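PDB 5G5S: protein argonaute from Methanocaldococcus jannaschii, which uses short single-stranded DNA guides to bind and slice complementary target DNA, and may defend the cell against invading genetic elements. Local coordinates for residues Asn310-Leu315 / Ile658-Tyr663; Ile427-Ile432 / Ile480-Lys485; Thr497-Ile502 / Asn593-Ser598; Val523-Ser526 / Ile530-Ile533; Phe569-Asp572 / Ser578-Asn581. All blocks are in the same frame, centred on the assembly; numbering follows the deposited sequence.

Overall arrangement
Contacts 3, 4 and 5 all involve one mixed sheet of the RNase H-like PIWI fold. Contact 3 runs from the loop leading into strand 501-506 to strand 593-600, past strand 566-571 of contact 5; contact 4 is a hairpin whose strand 517-525 borders 501-506. Contact 1 brings a loop to helix 656-666, whose L661 packs on Y499 of contact 3. Contact 2, buried, stands apart in the Mid domain, its centre at least 20 Å from the others. Contact 2 is apolar, contact 3 buries a carboxylate among donors, contact 4 adds a salt bridge to backbone bonds, and the partly buried contacts 1 and 5 rest on an amide clasp and a salt bridge with a weak hydrogen bond.

Contact 1: Asn310-Leu315 / Ile658-Tyr663; sequences NNTPLL and IMQLLY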
# COMPACT_ATOMS: atom_id res chain seq x y z
N ASN A 310 1.39 -18.80 -13.81
CA ASN A 310 2.64 -19.41 -14.27
C ASN A 310 3.80 -18.75 -13.57
O ASN A 310 3.75 -17.54 -13.29
CB ASN A 310 2.79 -19.26 -15.79
CG ASN A 310 1.68 -19.91 -16.57
OD1 ASN A 310 1.22 -21.01 -16.25
ND2 ASN A 310 1.23 -19.22 -17.60
N ASN A 311 4.85 -19.52 -13.28
CA ASN A 311 6.05 -19.00 -12.64
C ASN A 311 6.91 -18.40 -13.74
O ASN A 311 7.79 -19.06 -14.29
CB ASN A 311 6.77 -20.12 -11.87
CG ASN A 311 7.94 -19.65 -11.05
OD1 ASN A 311 7.90 -18.58 -10.42
ND2 ASN A 311 8.98 -20.46 -11.01
N THR A 312 6.57 -17.16 -14.13
CA THR A 312 7.21 -16.45 -15.23
C THR A 312 8.72 -16.32 -15.04
O THR A 312 9.16 -15.96 -13.96
CB THR A 312 6.43 -15.16 -15.54
OG1 THR A 312 5.09 -15.53 -15.91
CG2 THR A 312 7.05 -14.31 -16.65
N PRO A 313 9.53 -16.70 -16.05
CA PRO A 313 10.98 -16.58 -15.86
C PRO A 313 11.44 -15.14 -15.99
O PRO A 313 10.71 -14.27 -16.50
CB PRO A 313 11.57 -17.49 -16.95
CG PRO A 313 10.44 -17.88 -17.83
CD PRO A 313 9.20 -17.17 -17.40
N LEU A 314 12.64 -14.88 -15.48
CA LEU A 314 13.29 -13.59 -15.50
C LEU A 314 14.51 -13.72 -16.38
O LEU A 314 15.05 -14.82 -16.55
CB LEU A 314 13.69 -13.16 -14.07
CG LEU A 314 12.55 -13.05 -13.03
CD1 LEU A 314 13.08 -13.17 -11.62
CD2 LEU A 314 11.76 -11.77 -13.21
N LEU A 315 14.93 -12.60 -16.97
CA LEU A 315 16.12 -12.56 -17.81
C LEU A 315 17.19 -11.72 -17.14
O LEU A 315 16.90 -10.68 -16.57
CB LEU A 315 15.80 -12.03 -19.21
CG LEU A 315 14.98 -12.93 -20.12
CD1 LEU A 315 14.52 -12.16 -21.34
CD2 LEU A 315 15.77 -14.17 -20.56
N ILE A 658 -4.58 -10.29 -17.64
CA ILE A 658 -4.19 -9.21 -16.70
C ILE A 658 -3.68 -9.71 -15.38
O ILE A 658 -2.72 -9.15 -14.88
CB ILE A 658 -5.20 -8.07 -16.45
CG1 ILE A 658 -6.65 -8.51 -16.45
CG2 ILE A 658 -4.87 -6.79 -17.19
CD1 ILE A 658 -7.18 -8.74 -15.12
N MET A 659 -4.31 -10.76 -14.83
CA MET A 659 -3.91 -11.35 -13.55
C MET A 659 -2.52 -11.93 -13.64
O MET A 659 -1.74 -11.71 -12.73
CB MET A 659 -4.95 -12.33 -13.00
CG MET A 659 -6.26 -11.64 -12.57
SD MET A 659 -7.44 -12.71 -11.71
CE MET A 659 -7.12 -12.33 -10.10
N GLN A 660 -2.17 -12.54 -14.79
CA GLN A 660 -0.83 -13.05 -15.02
C GLN A 660 0.15 -11.88 -15.10
O GLN A 660 1.20 -11.96 -14.47
CB GLN A 660 -0.74 -13.94 -16.28
CG GLN A 660 0.65 -14.55 -16.55
CD GLN A 660 1.08 -15.55 -15.50
OE1 GLN A 660 0.45 -16.58 -15.29
NE2 GLN A 660 2.18 -15.26 -14.82
N LEU A 661 -0.21 -10.80 -15.80
CA LEU A 661 0.62 -9.60 -15.89
C LEU A 661 0.85 -8.98 -14.51
O LEU A 661 1.97 -8.60 -14.20
CB LEU A 661 0.00 -8.55 -16.86
CG LEU A 661 0.67 -7.14 -16.87
CD1 LEU A 661 2.12 -7.22 -17.31
CD2 LEU A 661 -0.06 -6.20 -17.76
N LEU A 662 -0.22 -8.86 -13.71
CA LEU A 662 -0.15 -8.28 -12.37
C LEU A 662 0.70 -9.13 -11.46
O LEU A 662 1.52 -8.58 -10.72
CB LEU A 662 -1.56 -8.04 -11.81
CG LEU A 662 -2.42 -7.02 -12.59
CD1 LEU A 662 -3.81 -6.91 -12.00
CD2 LEU A 662 -1.74 -5.66 -12.70
N TYR A 663 0.57 -10.49 -11.58
CA TYR A 663 1.40 -11.45 -10.86
C TYR A 663 2.85 -11.29 -11.24
O TYR A 663 3.71 -11.34 -10.36
CB TYR A 663 0.95 -12.91 -11.11
CG TYR A 663 1.84 -13.90 -10.39
CD1 TYR A 663 1.82 -14.01 -9.00
CD2 TYR A 663 2.79 -14.65 -11.08
CE1 TYR A 663 2.67 -14.89 -8.33
CE2 TYR A 663 3.64 -15.54 -10.42
CZ TYR A 663 3.58 -15.66 -9.04
OH TYR A 663 4.41 -16.53 -8.38
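The side-chain nitrogen NE2 of Q660 has two acceptors, N310 O across the contact (3.2 Å) and D664 OD1 in its own helix, one turn further on. The other end of the same amide, Q660 OE1, accepts the backbone N-H of N310; OE1 and N310 N lie 2.8 Å apart, in the carbonyl plane and on a lone pair, with 163° at the hydrogen. A glutamine on helix 656-666 of the PIWI region thus clasps both the N-H and the C=O of one residue in a loop, much as a neighbouring strand would. Glutamine suits the task because its amide carries a donor and an acceptor side by side, and a bend at chi2 (66°) turns that pair toward the loop. N310 O also takes a weak bond from T312 N, closing an inverse gamma turn centred on N311. T312 OG1 lies near Q660 NE2 at a poor angle, and its hydrogen-bond partner is D664 OD1, so D664 serves threonine and glutamine together. Y663, its ring meeting that of F309, lies beside this clasp, approaching the carbonyl obliquely with CE2 3.5 Å from N310 O.

Contact 2: Ile427-Ile432 / Ile480-Lys485; sequences ICFALI and IQIMGK
I482 and F429 bury most of the surface here, with L431 adding a smaller share. F429 and L431 are alternate residues of strand 428-434, in the four-stranded parallel sheet of the Mid domain, and I482 belongs to helix 473-485, which packs against that sheet. CG of F429 is anti to its backbone N (chi1 -169°), which carries the ring out toward the helix so that its far atom, CZ, leads. F429 CZ lies 3.5 Å from I482 CG1 and 3.7 Å from its CD1, the two side chains crossing at about a right angle. CD1 of I482 also reaches CE2 of F429, at 3.9 Å, and comes more loosely to CD1 of L431, at 4.4 Å. The beta-branched isoleucine gives the ring a compact apolar surface, while phenylalanine spans the longer gap from the strand; F398 meets its ring edge-to-face. No polar bond joins the two segments: on the same helix Q481, which interacts with guide DNA, bonds to L673 N, and K485 NZ to the C-terminal carboxylate of I715 and to S458 O. Being apolar, the contact rests on close packing and the burial of hydrocarbon surface.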
# COMPACT_ATOMS: atom_id res chain seq x y z
N ILE A 427 27.77 10.37 -5.13
CA ILE A 427 27.05 9.17 -4.67
C ILE A 427 27.95 8.25 -3.84
O ILE A 427 28.98 7.78 -4.32
CB ILE A 427 26.29 8.44 -5.82
CG1 ILE A 427 25.12 9.28 -6.38
CG2 ILE A 427 25.83 7.02 -5.43
CD1 ILE A 427 23.94 9.63 -5.36
N CYS A 428 27.54 8.01 -2.59
CA CYS A 428 28.24 7.15 -1.65
C CYS A 428 27.31 6.06 -1.16
O CYS A 428 26.09 6.14 -1.38
CB CYS A 428 28.80 7.96 -0.49
SG CYS A 428 30.12 9.12 -0.95
N PHE A 429 27.87 5.04 -0.51
CA PHE A 429 27.07 3.96 0.05
C PHE A 429 27.38 3.76 1.53
O PHE A 429 28.48 4.08 1.98
CB PHE A 429 27.21 2.65 -0.75
CG PHE A 429 26.19 1.61 -0.34
CD1 PHE A 429 24.86 1.73 -0.72
CD2 PHE A 429 26.55 0.57 0.51
CE1 PHE A 429 23.91 0.81 -0.27
CE2 PHE A 429 25.59 -0.35 0.95
CZ PHE A 429 24.28 -0.22 0.56
N ALA A 430 26.40 3.26 2.30
CA ALA A 430 26.59 2.96 3.71
C ALA A 430 25.91 1.65 4.07
O ALA A 430 24.72 1.50 3.82
CB ALA A 430 26.10 4.09 4.59
N LEU A 431 26.67 0.70 4.61
CA LEU A 431 26.12 -0.58 5.04
C LEU A 431 25.96 -0.50 6.55
O LEU A 431 26.95 -0.34 7.27
CB LEU A 431 27.03 -1.75 4.61
CG LEU A 431 26.58 -3.17 4.97
CD1 LEU A 431 25.39 -3.61 4.12
CD2 LEU A 431 27.74 -4.15 4.83
N ILE A 432 24.71 -0.51 7.02
CA ILE A 432 24.37 -0.39 8.43
C ILE A 432 24.14 -1.79 9.03
O ILE A 432 23.25 -2.52 8.58
CB ILE A 432 23.16 0.57 8.64
CG1 ILE A 432 23.44 1.98 8.10
CG2 ILE A 432 22.71 0.62 10.11
CD1 ILE A 432 22.15 2.72 7.61
N ILE A 480 20.58 -7.91 -3.68
CA ILE A 480 19.41 -7.61 -4.51
C ILE A 480 18.88 -6.21 -4.16
O ILE A 480 18.65 -5.39 -5.06
CB ILE A 480 18.29 -8.69 -4.38
CG1 ILE A 480 18.71 -10.00 -5.09
CG2 ILE A 480 16.95 -8.16 -4.95
CD1 ILE A 480 17.96 -11.23 -4.65
N GLN A 481 18.72 -5.95 -2.85
CA GLN A 481 18.22 -4.68 -2.35
C GLN A 481 19.17 -3.52 -2.60
O GLN A 481 18.70 -2.44 -2.95
CB GLN A 481 17.77 -4.79 -0.89
CG GLN A 481 16.86 -3.63 -0.49
CD GLN A 481 15.85 -3.97 0.56
OE1 GLN A 481 15.28 -5.06 0.60
NE2 GLN A 481 15.54 -2.98 1.38
N ILE A 482 20.51 -3.75 -2.47
CA ILE A 482 21.55 -2.75 -2.74
C ILE A 482 21.49 -2.32 -4.22
O ILE A 482 21.53 -1.12 -4.50
CB ILE A 482 22.95 -3.26 -2.29
CG1 ILE A 482 23.07 -3.25 -0.75
CG2 ILE A 482 24.09 -2.46 -2.95
CD1 ILE A 482 24.41 -3.88 -0.13
N MET A 483 21.37 -3.30 -5.14
CA MET A 483 21.24 -3.06 -6.60
C MET A 483 20.04 -2.17 -6.91
O MET A 483 20.17 -1.23 -7.69
CB MET A 483 21.12 -4.39 -7.38
CG MET A 483 22.34 -5.30 -7.29
SD MET A 483 23.89 -4.62 -7.93
CE MET A 483 24.68 -4.17 -6.40
N GLY A 484 18.90 -2.46 -6.27
CA GLY A 484 17.66 -1.71 -6.42
C GLY A 484 17.80 -0.28 -5.95
O GLY A 484 17.37 0.65 -6.63
N LYS A 485 18.44 -0.09 -4.79
CA LYS A 485 18.72 1.22 -4.19
C LYS A 485 19.70 2.01 -5.03
O LYS A 485 19.70 3.23 -4.97
CB LYS A 485 19.18 1.07 -2.73
CG LYS A 485 18.06 0.53 -1.83
CD LYS A 485 18.26 0.83 -0.36
CE LYS A 485 17.64 2.13 0.05
NZ LYS A 485 17.46 2.20 1.53

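Contact 3: Thr497-Ile502 / Asn593-Ser598; sequences TPYDYI and NIEVIS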
# COMPACT_ATOMS: atom_id res chain seq x y z
N THR A 497 5.08 -7.30 -22.92
CA THR A 497 3.66 -6.96 -22.82
C THR A 497 3.16 -6.06 -23.96
O THR A 497 3.98 -5.36 -24.57
CB THR A 497 3.45 -6.31 -21.45
OG1 THR A 497 3.99 -4.98 -21.46
CG2 THR A 497 4.09 -7.11 -20.31
N PRO A 498 1.81 -5.97 -24.22
CA PRO A 498 1.32 -4.98 -25.21
C PRO A 498 1.61 -3.53 -24.81
O PRO A 498 1.70 -2.66 -25.68
CB PRO A 498 -0.20 -5.20 -25.20
CG PRO A 498 -0.50 -5.84 -23.90
CD PRO A 498 0.69 -6.70 -23.59
N TYR A 499 1.78 -3.28 -23.49
CA TYR A 499 1.99 -1.95 -22.92
C TYR A 499 3.36 -1.36 -23.07
O TYR A 499 4.36 -1.97 -22.70
CB TYR A 499 1.55 -1.89 -21.44
CG TYR A 499 0.16 -2.44 -21.23
CD1 TYR A 499 -0.96 -1.74 -21.67
CD2 TYR A 499 -0.04 -3.68 -20.64
CE1 TYR A 499 -2.24 -2.26 -21.54
CE2 TYR A 499 -1.32 -4.21 -20.47
CZ TYR A 499 -2.42 -3.48 -20.90
OH TYR A 499 -3.69 -3.98 -20.75
N ASP A 500 3.40 -0.13 -23.60
CA ASP A 500 4.63 0.65 -23.71
C ASP A 500 5.05 1.04 -22.28
O ASP A 500 6.23 0.98 -21.95
CB ASP A 500 4.40 1.89 -24.57
CG ASP A 500 4.13 1.57 -26.03
OD1 ASP A 500 5.10 1.34 -26.77
OD2 ASP A 500 2.95 1.56 -26.42
N TYR A 501 4.06 1.41 -21.44
CA TYR A 501 4.23 1.79 -20.04
C TYR A 501 3.17 1.18 -19.16
O TYR A 501 2.01 1.06 -19.55
CB TYR A 501 4.16 3.32 -19.85
CG TYR A 501 5.19 4.10 -20.63
CD1 TYR A 501 6.55 3.81 -20.53
CD2 TYR A 501 4.81 5.17 -21.44
CE1 TYR A 501 7.50 4.53 -21.25
CE2 TYR A 501 5.75 5.91 -22.15
CZ TYR A 501 7.10 5.58 -22.06
OH TYR A 501 8.04 6.30 -22.75
N ILE A 502 3.59 0.79 -17.97
CA ILE A 502 2.76 0.33 -16.87
C ILE A 502 3.11 1.34 -15.79
O ILE A 502 4.29 1.50 -15.45
CB ILE A 502 2.97 -1.13 -16.47
CG1 ILE A 502 2.45 -2.07 -17.59
CG2 ILE A 502 2.26 -1.40 -15.10
CD1 ILE A 502 3.01 -3.50 -17.55
N ASN A 593 -3.89 4.38 -26.32
CA ASN A 593 -4.79 3.49 -25.61
C ASN A 593 -4.44 3.68 -24.12
O ASN A 593 -3.31 3.41 -23.71
CB ASN A 593 -4.60 2.06 -26.06
CG ASN A 593 -5.55 1.08 -25.41
OD1 ASN A 593 -6.69 0.93 -25.84
ND2 ASN A 593 -5.07 0.34 -24.42
N ILE A 594 -5.38 4.23 -23.35
CA ILE A 594 -5.20 4.48 -21.92
C ILE A 594 -6.07 3.52 -21.15
O ILE A 594 -7.30 3.53 -21.29
CB ILE A 594 -5.44 5.96 -21.51
CG1 ILE A 594 -4.65 6.98 -22.38
CG2 ILE A 594 -5.21 6.17 -20.00
CD1 ILE A 594 -3.05 6.93 -22.32
N GLU A 595 -5.43 2.68 -20.35
CA GLU A 595 -6.16 1.73 -19.52
C GLU A 595 -5.93 2.01 -18.05
O GLU A 595 -4.90 2.58 -17.67
CB GLU A 595 -5.82 0.29 -19.88
CG GLU A 595 -6.42 -0.13 -21.22
CD GLU A 595 -6.05 -1.53 -21.66
OE1 GLU A 595 -5.60 -2.33 -20.81
OE2 GLU A 595 -6.18 -1.83 -22.87
N VAL A 596 -6.93 1.67 -17.24
CA VAL A 596 -6.92 1.83 -15.80
C VAL A 596 -7.60 0.65 -15.12
O VAL A 596 -8.66 0.18 -15.55
CB VAL A 596 -7.39 3.24 -15.30
CG1 VAL A 596 -8.87 3.50 -15.58
CG2 VAL A 596 -7.07 3.45 -13.82
N ILE A 597 -6.95 0.12 -14.10
CA ILE A 597 -7.47 -0.96 -13.28
C ILE A 597 -7.27 -0.53 -11.82
O ILE A 597 -6.27 0.11 -11.48
CB ILE A 597 -6.86 -2.34 -13.65
CG1 ILE A 597 -7.77 -3.51 -13.13
CG2 ILE A 597 -5.38 -2.46 -13.21
CD1 ILE A 597 -7.51 -4.95 -13.67
N SER A 598 -8.24 -0.85 -10.97
CA SER A 598 -8.20 -0.54 -9.55
C SER A 598 -7.62 -1.73 -8.80
O SER A 598 -8.05 -2.87 -9.00
CB SER A 598 -9.59 -0.16 -9.03
OG SER A 598 -9.63 -0.08 -7.62
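Y499 drives its hydroxyl onto the carboxylate of E595, with OH only 2.5 Å from OE1, and this is the tight part of the contact. The two residues belong to the RNase H-like sheet of PIWI, Y499 in the loop leading into strand 501-506 and E595 on strand 593-600; strand 566-571 runs between these strands, and Y499 spans it, touching N566 and L568. Ring and carboxylate stand nearly perpendicular, 85° apart, and E595 OE1 lies at the ring's edge, near its plane, and 3.4 Å from CE1. The hydroxyl meets OE1 on its syn side, somewhat out of the carboxylate plane. An extended E595 chain (chi2 177°) brings the acid to this distance. W641 NE1 gives a second bond to OE1. The other oxygen, OE2, takes N593 ND2 at 2.9 Å from above the carboxylate plane, and R643 adds a salt bridge.

Toward solvent the fit is slacker. The partly exposed N593 makes no close contact with the tyrosine and contributes through E595, its amide steadied by N566 and N645. P498, the exposed residue before Y499, puts CG over one face of the tyrosine ring, 3.8 Å above its plane and displaced toward the rim. Tyrosine is apt here because its ring can pack on L661 of helix 656-666 while its hydroxyl still serves a buried acid. With four groups donating to it, one of them an arginine, the E595 carboxylate is probably ionised, and the short tyrosine bond is consistent with a strong, charge-assisted one.

Contact 4: Val523-Ser526 / Ile530-Ile533; sequences VYDS and IRRI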
# COMPACT_ATOMS: atom_id res chain seq x y z
N VAL A 523 6.98 4.65 -13.37
CA VAL A 523 6.88 4.24 -14.76
C VAL A 523 7.73 3.00 -15.05
O VAL A 523 8.95 3.02 -14.88
CB VAL A 523 7.21 5.42 -15.71
CG1 VAL A 523 7.00 5.03 -17.18
CG2 VAL A 523 6.40 6.67 -15.37
N TYR A 524 7.08 1.94 -15.52
CA TYR A 524 7.70 0.69 -15.92
C TYR A 524 7.57 0.54 -17.42
O TYR A 524 6.54 0.90 -17.98
CB TYR A 524 7.04 -0.51 -15.22
CG TYR A 524 7.59 -0.79 -13.85
CD1 TYR A 524 7.50 0.16 -12.83
CD2 TYR A 524 8.19 -2.00 -13.55
CE1 TYR A 524 8.01 -0.09 -11.56
CE2 TYR A 524 8.71 -2.27 -12.28
CZ TYR A 524 8.61 -1.31 -11.29
OH TYR A 524 9.11 -1.55 -10.04
N ASP A 525 8.60 -0.00 -18.08
CA ASP A 525 8.54 -0.25 -19.52
C ASP A 525 7.99 -1.65 -19.79
O ASP A 525 7.63 -2.36 -18.84
CB ASP A 525 9.90 0.01 -20.20
CG ASP A 525 11.07 -0.89 -19.80
OD1 ASP A 525 10.83 -1.92 -19.13
OD2 ASP A 525 12.21 -0.58 -20.19
N SER A 526 7.94 -2.06 -21.07
CA SER A 526 7.43 -3.36 -21.50
C SER A 526 8.24 -4.56 -20.97
O SER A 526 7.69 -5.67 -20.95
CB SER A 526 7.30 -3.42 -23.02
OG SER A 526 8.56 -3.40 -23.67
N ILE A 530 12.14 -0.08 -14.20
CA ILE A 530 11.77 1.28 -13.78
C ILE A 530 12.45 2.28 -14.71
O ILE A 530 13.67 2.29 -14.80
CB ILE A 530 12.09 1.57 -12.28
CG1 ILE A 530 11.47 0.51 -11.35
CG2 ILE A 530 11.63 2.99 -11.88
CD1 ILE A 530 12.21 0.28 -10.05
N ARG A 531 11.65 3.09 -15.38
CA ARG A 531 12.15 4.13 -16.28
C ARG A 531 12.15 5.48 -15.59
O ARG A 531 13.04 6.29 -15.86
CB ARG A 531 11.36 4.17 -17.60
CG ARG A 531 11.43 2.85 -18.41
CD ARG A 531 12.84 2.39 -18.77
NE ARG A 531 13.49 3.27 -19.75
CZ ARG A 531 13.49 3.07 -21.07
NH1 ARG A 531 12.88 2.01 -21.59
NH2 ARG A 531 14.11 3.93 -21.87
N ARG A 532 11.15 5.73 -14.71
CA ARG A 532 11.00 6.98 -13.95
C ARG A 532 10.25 6.75 -12.63
O ARG A 532 9.33 5.94 -12.55
CB ARG A 532 10.21 8.04 -14.76
CG ARG A 532 10.71 8.42 -16.15
CD ARG A 532 11.93 9.33 -16.13
NE ARG A 532 11.54 10.71 -15.85
CZ ARG A 532 11.37 11.64 -16.78
NH1 ARG A 532 11.59 11.35 -18.06
NH2 ARG A 532 11.02 12.87 -16.44
N ILE A 533 10.67 7.48 -11.61
CA ILE A 533 9.99 7.59 -10.33
C ILE A 533 9.64 9.09 -10.37
O ILE A 533 10.50 9.95 -10.14
CB ILE A 533 10.84 7.17 -9.11
CG1 ILE A 533 11.37 5.73 -9.27
CG2 ILE A 533 10.01 7.35 -7.82
CD1 ILE A 533 12.53 5.35 -8.32
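The ring of Y524 has I530 N over one face, while CG1 of I530 packs 3.4 Å from its CZ; the two side chains run side by side from a non-hydrogen-bonded antiparallel pair. The other flat group, the R531 guanidinium, takes D525 at its edge: NH1 lies 3.0 Å from OD2, on the anti lone pair, in a salt bridge whose two planes are 84° apart. Bends at chi2 and chi3 bring the guanidinium's edge to the aspartate, and its NE binds a Tris molecule, probably from the crystallisation liquor. D525 suits the hairpin's end because OD1 also accepts the N-H groups of E527 and K529 in the connection. Strand 530-537 carries a classic beta bulge, R531 and R532 both facing V523. V523 O takes R531 N at 2.7 Å and, weakly, R532 N at 3.5 Å, whereas V523 N returns a bond to R532 O at 2.8 Å. R532 then leads its guanidinium away to A558 O. Within the PIWI sheet, V523 rests on Y501 and M503 of the adjoining strand 501-506, while Y524 packs against helix 684-697 (A684, P685 and Y688).

Contact 5: Phe569-Asp572 / Ser578-Asn581; sequences FLRD and SERN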
# COMPACT_ATOMS: atom_id res chain seq x y z
N PHE A 569 -2.54 2.15 -16.37
CA PHE A 569 -2.41 2.80 -15.05
C PHE A 569 -2.96 1.90 -13.95
O PHE A 569 -4.03 1.31 -14.08
CB PHE A 569 -3.11 4.16 -14.98
CG PHE A 569 -2.38 5.27 -15.71
CD1 PHE A 569 -2.67 5.55 -17.04
CD2 PHE A 569 -1.46 6.07 -15.05
CE1 PHE A 569 -2.03 6.59 -17.70
CE2 PHE A 569 -0.81 7.11 -15.71
CZ PHE A 569 -1.08 7.35 -17.04
N LEU A 570 -2.20 1.82 -12.87
CA LEU A 570 -2.53 1.03 -11.70
C LEU A 570 -2.76 2.01 -10.55
O LEU A 570 -1.89 2.84 -10.25
CB LEU A 570 -1.34 0.11 -11.38
CG LEU A 570 -1.23 -1.30 -11.98
CD1 LEU A 570 -1.83 -1.43 -13.36
CD2 LEU A 570 0.18 -1.79 -11.94
N ARG A 571 -3.95 1.96 -9.96
CA ARG A 571 -4.27 2.83 -8.83
C ARG A 571 -5.12 2.13 -7.76
O ARG A 571 -5.84 1.18 -8.06
CB ARG A 571 -4.85 4.20 -9.26
CG ARG A 571 -6.02 4.17 -10.24
CD ARG A 571 -6.44 5.57 -10.68
NE ARG A 571 -7.41 6.18 -9.77
CZ ARG A 571 -7.85 7.43 -9.85
NH1 ARG A 571 -7.41 8.24 -10.80
NH2 ARG A 571 -8.74 7.88 -8.96
N ASP A 572 -4.96 2.56 -6.51
CA ASP A 572 -5.75 2.10 -5.36
C ASP A 572 -6.78 3.19 -5.22
O ASP A 572 -6.64 4.07 -4.37
CB ASP A 572 -4.88 2.00 -4.10
CG ASP A 572 -5.44 1.07 -3.03
OD1 ASP A 572 -6.60 1.28 -2.61
OD2 ASP A 572 -4.71 0.15 -2.61
N SER A 578 -16.62 12.64 -13.66
CA SER A 578 -16.08 13.81 -14.36
C SER A 578 -14.81 13.47 -15.16
O SER A 578 -14.60 14.03 -16.24
CB SER A 578 -15.78 14.94 -13.37
OG SER A 578 -14.79 14.54 -12.43
N GLU A 579 -13.99 12.54 -14.63
CA GLU A 579 -12.75 12.06 -15.24
C GLU A 579 -12.99 11.29 -16.54
O GLU A 579 -12.16 11.39 -17.45
CB GLU A 579 -11.98 11.15 -14.27
CG GLU A 579 -11.32 11.81 -13.07
CD GLU A 579 -10.68 10.82 -12.13
OE1 GLU A 579 -9.54 10.38 -12.40
OE2 GLU A 579 -11.33 10.46 -11.12
N ARG A 580 -14.08 10.49 -16.61
CA ARG A 580 -14.43 9.62 -17.74
C ARG A 580 -14.43 10.31 -19.09
O ARG A 580 -13.82 9.80 -20.03
CB ARG A 580 -15.75 8.86 -17.49
CG ARG A 580 -15.68 7.83 -16.36
CD ARG A 580 -16.88 6.89 -16.31
NE ARG A 580 -18.16 7.59 -16.18
CZ ARG A 580 -19.28 7.24 -16.81
NH1 ARG A 580 -19.30 6.19 -17.62
NH2 ARG A 580 -20.40 7.94 -16.63
N ASN A 581 -15.08 11.47 -19.19
CA ASN A 581 -15.14 12.26 -20.42
C ASN A 581 -13.79 12.89 -20.75
O ASN A 581 -13.45 12.99 -21.93
CB ASN A 581 -16.22 13.32 -20.33
CG ASN A 581 -16.34 14.13 -21.60
OD1 ASN A 581 -16.82 13.64 -22.63
ND2 ASN A 581 -15.79 15.34 -21.59
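R571 stands near the end of strand 566-571 in an extended conformation (phi -142°, psi 151°), and a short connection brings the chain back so that E579, with helical backbone angles, faces it from helix 577-590. These are the first two elements of a beta-alpha-beta unit in the RNase H-like PIWI fold, the helix crossing over to the parallel strand 593-600. The two side chains approach from opposite directions and meet at one point, R571 NH1 lying 3.4 Å from E579 OE1. This is a salt bridge with a weak hydrogen bond: it is long, its angle at the hydrogen is only 133°, and the carboxylate comes obliquely to the guanidinium. CG of R571 sits between its backbone N and carbonyl carbon, and a turn at chi3 then swings the guanidinium toward the helix, along a course lined by L547 and V596. E579 answers with a chain extended beyond CG. Both side chains are long enough to bridge the gap between strand and helix.

E579 has firmer obligations of its own. OE2 accepts the backbone N of Q576, three residues earlier, and OE1 is shared between L547 N and R571 NH1, so the acid also ties the start of helix 577-590 to helix 547-556. D572, which follows R571, is an active-site and manganese-binding residue by similarity, and its OD2 pairs with K601. The pairing of R571 with E579 is mainly electrostatic and loosely directed, consistent with OE1 and OE2 also accepting backbone N-H groups, and it ties the strand to the helix.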